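Local structure of purine nucleosidase, (IunH-1) (Sulfolobus solfataricus, 3T8J) at residues 252-264 against 269-281. The protein belongs by name to the nucleosidases, with an alpha/beta fold built round a mixed sheet, and is modelled with a bound sodium ion. Residues are numbered along the deposited sequence; the frame is centred on the assembly and turned at random.
Sequences TRREKRFVVIDNT and RGMTLVDRFDADT
Val-259 and Val-274 face each other as a non-hydrogen-bonded antiparallel pair, CG2 to CG2 at 4.2 Å, and Ile-261 continues this face by laying CD1 alongside CG2 of Thr-272. Threonine suits the spot because its methyl joins the apolar layer, completed by Ile-165 of helix 163-167, while its hydroxyl bonds to Ala-150. On the other face Val-260 and Leu-273 meet CB to CB, with Phe-258 and Asp-275 paired next to them. Beta-branched Val-259, Ile-261, Thr-272 and Val-274 suit the first face, and the backbones bond in pairs: Val-260 N reaches Leu-273 O at 2.8 Å and a nearly straight 173°, and Leu-273 N answers to Val-260 O. The two strands form a beta hairpin at one end of the chain's mixed sheet, strand 251-261 running antiparallel both to strand 272-275 and to strand 289-295, while Leu-273 also packs on Thr-268 of a second subunit.

Toward the turn, Asp-262 closes the hairpin: its backbone O accepts from Gly-270 N, and its OD1 takes both the N and the hydroxyl of Thr-264, the first making an Asx turn. OD2 hydrogen-bonds to the hydroxyl of Thr-268 of its own chain, so the carboxylate is held at both oxygens. Gly-270, lacking a side chain, readily takes its positive phi (83°).

At the far end the ring of Phe-277 brings CE1 to 4.1 Å from CB of Phe-258; one ring face lies over Asp-275 O. Arg-257, its chain extended from CG to NE, passes across Val-274 and sandwiches its guanidinium between Glu-255 CG and, at 3.7 Å from NH1, Arg-276 CG. The two guanidinium planes stand 85° apart; that of Arg-276 turns to Asp-278, with NE 2.9 Å from OD2 in a salt bridge. A water accepts from Arg-257 NE and donates to Arg-276 O.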
loop_
_atom_site.group_PDB
_atom_site.type_symbol
_atom_site.label_atom_id
_atom_site.label_comp_id
_atom_site.label_asym_id
_atom_site.label_seq_id
_atom_site.Cartn_x
_atom_site.Cartn_y
_atom_site.Cartn_z
ATOM N N THR A 252 -25.730 -20.506 -16.424
ATOM C CA THR A 252 -25.678 -20.689 -17.879
ATOM C C THR A 252 -24.348 -20.278 -18.540
ATOM O O THR A 252 -24.120 -20.591 -19.717
ATOM C CB THR A 252 -26.848 -19.964 -18.555
ATOM O OG1 THR A 252 -26.858 -18.606 -18.117
ATOM C CG2 THR A 252 -28.174 -20.602 -18.167
ATOM N N ARG A 253 -23.479 -19.594 -17.805
ATOM C CA ARG A 253 -22.115 -19.334 -18.253
ATOM C C ARG A 253 -21.164 -19.350 -17.046
ATOM O O ARG A 253 -21.435 -18.708 -16.040
ATOM C CB ARG A 253 -22.026 -17.983 -18.949
ATOM C CG ARG A 253 -20.731 -17.762 -19.687
ATOM C CD ARG A 253 -20.675 -16.355 -20.323
ATOM N NE ARG A 253 -19.316 -15.903 -20.159
ATOM C CZ ARG A 253 -18.902 -14.682 -19.857
ATOM N NH1 ARG A 253 -19.728 -13.644 -19.679
ATOM N NH2 ARG A 253 -17.599 -14.507 -19.742
ATOM N N ARG A 254 -20.078 -20.117 -17.145
ATOM C CA ARG A 254 -19.046 -20.193 -16.104
ATOM C C ARG A 254 -17.656 -20.092 -16.741
ATOM O O ARG A 254 -17.467 -20.556 -17.872
ATOM C CB ARG A 254 -19.137 -21.525 -15.340
ATOM C CG ARG A 254 -20.506 -21.838 -14.734
ATOM C CD ARG A 254 -20.384 -22.906 -13.659
ATOM N NE ARG A 254 -21.622 -23.626 -13.399
ATOM C CZ ARG A 254 -21.783 -24.524 -12.422
ATOM N NH1 ARG A 254 -20.774 -24.832 -11.597
ATOM N NH2 ARG A 254 -22.951 -25.136 -12.284
ATOM N N GLU A 255 -16.697 -19.513 -16.023
ATOM C CA GLU A 255 -15.296 -19.451 -16.462
ATOM C C GLU A 255 -14.385 -19.762 -15.293
ATOM O O GLU A 255 -14.576 -19.233 -14.204
ATOM C CB GLU A 255 -14.925 -18.038 -16.933
ATOM C CG GLU A 255 -15.883 -17.403 -17.948
ATOM C CD GLU A 255 -15.831 -18.028 -19.327
ATOM O OE1 GLU A 255 -14.906 -18.833 -19.632
ATOM O OE2 GLU A 255 -16.734 -17.705 -20.139
ATOM N N LYS A 256 -13.363 -20.574 -15.499
ATOM C CA LYS A 256 -12.367 -20.778 -14.464
ATOM C C LYS A 256 -11.271 -19.730 -14.632
ATOM O O LYS A 256 -10.619 -19.654 -15.681
ATOM C CB LYS A 256 -11.780 -22.187 -14.556
ATOM C CG LYS A 256 -12.772 -23.266 -14.151
ATOM C CD LYS A 256 -12.115 -24.651 -14.057
ATOM C CE LYS A 256 -13.087 -25.686 -13.513
ATOM N NZ LYS A 256 -12.474 -27.063 -13.456
ATOM N N ARG A 257 -11.060 -18.931 -13.589
ATOM C CA ARG A 257 -10.141 -17.800 -13.656
ATOM C C ARG A 257 -9.297 -17.689 -12.397
ATOM O O ARG A 257 -9.534 -18.429 -11.436
ATOM C CB ARG A 257 -10.954 -16.529 -13.953
ATOM C CG ARG A 257 -11.249 -16.472 -15.467
ATOM C CD ARG A 257 -12.172 -15.395 -15.915
ATOM N NE ARG A 257 -12.385 -15.458 -17.353
ATOM C CZ ARG A 257 -13.224 -14.671 -18.038
ATOM N NH1 ARG A 257 -13.954 -13.745 -17.424
ATOM N NH2 ARG A 257 -13.314 -14.803 -19.356
ATOM N N PHE A 258 -8.311 -16.788 -12.404
ATOM C CA PHE A 258 -7.449 -16.553 -11.260
ATOM C C PHE A 258 -7.901 -15.259 -10.555
ATOM O O PHE A 258 -7.857 -14.170 -11.162
ATOM C CB PHE A 258 -5.966 -16.460 -11.667
ATOM C CG PHE A 258 -5.044 -16.118 -10.525
ATOM C CD1 PHE A 258 -4.880 -16.986 -9.466
ATOM C CD2 PHE A 258 -4.311 -14.938 -10.537
ATOM C CE1 PHE A 258 -4.035 -16.675 -8.417
ATOM C CE2 PHE A 258 -3.466 -14.625 -9.498
ATOM C CZ PHE A 258 -3.334 -15.484 -8.436
ATOM N N VAL A 259 -8.358 -15.411 -9.314
ATOM C CA VAL A 259 -8.924 -14.291 -8.514
ATOM C C VAL A 259 -7.932 -13.899 -7.421
ATOM O O VAL A 259 -7.494 -14.757 -6.640
ATOM C CB VAL A 259 -10.231 -14.695 -7.854
ATOM C CG1 VAL A 259 -10.792 -13.494 -7.033
ATOM C CG2 VAL A 259 -11.271 -15.170 -8.890
ATOM N N VAL A 260 -7.588 -12.598 -7.366
ATOM C CA VAL A 260 -6.757 -12.038 -6.315
ATOM C C VAL A 260 -7.663 -11.173 -5.426
ATOM O O VAL A 260 -8.480 -10.443 -5.979
ATOM C CB VAL A 260 -5.651 -11.173 -6.863
ATOM C CG1 VAL A 260 -4.848 -10.524 -5.734
ATOM C CG2 VAL A 260 -4.681 -12.051 -7.714
ATOM N N ILE A 261 -7.536 -11.351 -4.108
ATOM C CA ILE A 261 -8.302 -10.525 -3.143
ATOM C C ILE A 261 -7.422 -9.378 -2.690
ATOM O O ILE A 261 -6.306 -9.578 -2.194
ATOM C CB ILE A 261 -8.688 -11.353 -1.929
ATOM C CG1 ILE A 261 -9.409 -12.648 -2.301
ATOM C CG2 ILE A 261 -9.527 -10.484 -0.947
ATOM C CD1 ILE A 261 -10.724 -12.447 -3.078
ATOM N N ASP A 262 -7.936 -8.156 -2.800
ATOM C CA ASP A 262 -7.249 -6.978 -2.237
ATOM C C ASP A 262 -7.539 -6.906 -0.723
ATOM O O ASP A 262 -8.706 -6.740 -0.320
ATOM C CB ASP A 262 -7.693 -5.699 -2.933
ATOM C CG ASP A 262 -6.965 -4.461 -2.414
ATOM O OD1 ASP A 262 -6.907 -4.251 -1.177
ATOM O OD2 ASP A 262 -6.465 -3.670 -3.253
ATOM N N ASN A 263 -6.516 -7.171 0.098
ATOM C CA ASN A 263 -6.647 -7.142 1.561
ATOM C C ASN A 263 -5.901 -5.967 2.185
ATOM O O ASN A 263 -5.452 -6.035 3.333
ATOM C CB ASN A 263 -6.233 -8.478 2.198
ATOM C CG ASN A 263 -4.738 -8.731 2.108
ATOM O OD1 ASN A 263 -4.087 -8.359 1.103
ATOM N ND2 ASN A 263 -4.177 -9.387 3.133
ATOM N N THR A 264 -5.755 -4.889 1.413
ATOM C CA THR A 264 -5.216 -3.656 1.953
ATOM C C THR A 264 -6.301 -2.887 2.707
ATOM O O THR A 264 -7.479 -3.225 2.639
ATOM C CB THR A 264 -4.642 -2.720 0.844
ATOM O OG1 THR A 264 -5.724 -2.118 0.104
ATOM C CG2 THR A 264 -3.681 -3.489 -0.088
ATOM N N ARG A 269 -9.719 -1.853 -1.016
ATOM C CA ARG A 269 -10.008 -2.912 -0.060
ATOM C C ARG A 269 -11.188 -3.759 -0.511
ATOM O O ARG A 269 -12.258 -3.231 -0.830
ATOM C CB ARG A 269 -10.326 -2.321 1.324
ATOM C CG ARG A 269 -10.838 -3.341 2.338
ATOM C CD ARG A 269 -11.229 -2.731 3.690
ATOM N NE ARG A 269 -12.066 -3.624 4.475
ATOM C CZ ARG A 269 -12.430 -3.413 5.733
ATOM N NH1 ARG A 269 -11.955 -2.358 6.368
ATOM N NH2 ARG A 269 -13.228 -4.274 6.360
ATOM N N GLY A 270 -11.014 -5.077 -0.479
ATOM C CA GLY A 270 -12.113 -5.984 -0.754
ATOM C C GLY A 270 -12.416 -6.289 -2.195
ATOM O O GLY A 270 -13.288 -7.118 -2.464
ATOM N N MET A 271 -11.682 -5.677 -3.126
ATOM C CA MET A 271 -11.867 -5.998 -4.538
ATOM C C MET A 271 -11.455 -7.425 -4.856
ATOM O O MET A 271 -10.530 -7.984 -4.248
ATOM C CB MET A 271 -11.086 -5.054 -5.459
ATOM C CG MET A 271 -11.631 -3.621 -5.487
ATOM S SD MET A 271 -10.934 -2.586 -6.772
ATOM C CE MET A 271 -11.787 -3.221 -8.155
ATOM N N THR A 272 -12.226 -8.021 -5.748
ATOM C CA THR A 272 -11.867 -9.312 -6.397
ATOM C C THR A 272 -11.335 -8.991 -7.799
ATOM O O THR A 272 -12.093 -8.590 -8.701
ATOM C CB THR A 272 -13.085 -10.240 -6.482
ATOM O OG1 THR A 272 -14.168 -9.546 -7.120
ATOM C CG2 THR A 272 -13.535 -10.719 -5.093
ATOM N N LEU A 273 -10.019 -9.158 -7.969
ATOM C CA LEU A 273 -9.296 -8.804 -9.206
ATOM C C LEU A 273 -9.105 -10.092 -10.016
ATOM O O LEU A 273 -8.443 -10.996 -9.542
ATOM C CB LEU A 273 -7.955 -8.183 -8.838
ATOM C CG LEU A 273 -8.105 -7.008 -7.833
ATOM C CD1 LEU A 273 -6.795 -6.719 -7.128
ATOM C CD2 LEU A 273 -8.761 -5.760 -8.462
ATOM N N VAL A 274 -9.690 -10.113 -11.210
ATOM C CA VAL A 274 -9.815 -11.372 -11.970
ATOM C C VAL A 274 -8.937 -11.376 -13.232
ATOM O O VAL A 274 -9.105 -10.538 -14.127
ATOM C CB VAL A 274 -11.263 -11.628 -12.346
ATOM C CG1 VAL A 274 -11.393 -12.937 -13.123
ATOM C CG2 VAL A 274 -12.165 -11.687 -11.079
ATOM N N ASP A 275 -7.978 -12.310 -13.280
ATOM C CA ASP A 275 -7.150 -12.553 -14.458
ATOM C C ASP A 275 -7.909 -13.522 -15.358
ATOM O O ASP A 275 -8.205 -14.658 -14.948
ATOM C CB ASP A 275 -5.789 -13.095 -14.012
ATOM C CG ASP A 275 -4.756 -13.159 -15.143
ATOM O OD1 ASP A 275 -5.131 -13.018 -16.320
ATOM O OD2 ASP A 275 -3.545 -13.242 -14.804
ATOM N N ARG A 276 -8.204 -13.074 -16.578
ATOM C CA ARG A 276 -8.930 -13.837 -17.592
ATOM C C ARG A 276 -7.962 -14.492 -18.594
ATOM O O ARG A 276 -8.407 -15.140 -19.569
ATOM C CB ARG A 276 -9.903 -12.918 -18.354
ATOM C CG ARG A 276 -10.756 -11.967 -17.489
ATOM C CD ARG A 276 -11.510 -10.949 -18.360
ATOM N NE ARG A 276 -10.569 -10.095 -19.075
ATOM C CZ ARG A 276 -9.929 -9.051 -18.553
ATOM N NH1 ARG A 276 -10.174 -8.656 -17.312
ATOM N NH2 ARG A 276 -9.031 -8.415 -19.312
ATOM N N PHE A 277 -6.650 -14.290 -18.391
ATOM C CA PHE A 277 -5.582 -14.823 -19.265
ATOM C C PHE A 277 -5.611 -14.216 -20.681
ATOM O O PHE A 277 -5.119 -14.832 -21.635
ATOM C CB PHE A 277 -5.639 -16.374 -19.313
ATOM C CG PHE A 277 -6.001 -17.021 -17.979
ATOM C CD1 PHE A 277 -5.216 -16.816 -16.850
ATOM C CD2 PHE A 277 -7.128 -17.815 -17.851
ATOM C CE1 PHE A 277 -5.514 -17.410 -15.637
ATOM C CE2 PHE A 277 -7.440 -18.410 -16.622
ATOM C CZ PHE A 277 -6.629 -18.206 -15.518
ATOM N N ASP A 278 -6.175 -13.015 -20.812
ATOM C CA ASP A 278 -6.337 -12.321 -22.100
ATOM C C ASP A 278 -5.670 -10.939 -22.142
ATOM O O ASP A 278 -5.927 -10.146 -23.047
ATOM C CB ASP A 278 -7.829 -12.161 -22.447
ATOM C CG ASP A 278 -8.565 -11.216 -21.519
ATOM O OD1 ASP A 278 -7.932 -10.587 -20.628
ATOM O OD2 ASP A 278 -9.796 -11.061 -21.706
ATOM N N ALA A 279 -4.840 -10.617 -21.163
ATOM C CA ALA A 279 -4.158 -9.323 -21.163
ATOM C C ALA A 279 -2.700 -9.445 -21.581
ATOM O O ALA A 279 -2.195 -10.570 -21.813
ATOM C CB ALA A 279 -4.297 -8.656 -19.772
ATOM N N ASP A 280 -2.039 -8.295 -21.759
ATOM C CA ASP A 280 -0.626 -8.261 -22.227
ATOM C C ASP A 280 0.335 -8.746 -21.150
ATOM O O ASP A 280 1.479 -9.109 -21.455
ATOM C CB ASP A 280 -0.235 -6.845 -22.655
ATOM C CG ASP A 280 -1.121 -6.300 -23.762
ATOM O OD1 ASP A 280 -1.586 -7.099 -24.625
ATOM O OD2 ASP A 280 -1.301 -5.052 -23.822
ATOM N N THR A 281 -0.111 -8.733 -19.899
ATOM C CA THR A 281 0.585 -9.346 -18.784
ATOM C C THR A 281 -0.419 -10.198 -18.005
ATOM O O THR A 281 -1.644 -10.063 -18.162
ATOM C CB THR A 281 1.264 -8.324 -17.851
ATOM O OG1 THR A 281 0.252 -7.589 -17.132
ATOM C CG2 THR A 281 2.150 -7.343 -18.622
HETATM O O HOH W 1 -10.566 -16.698 -19.220
#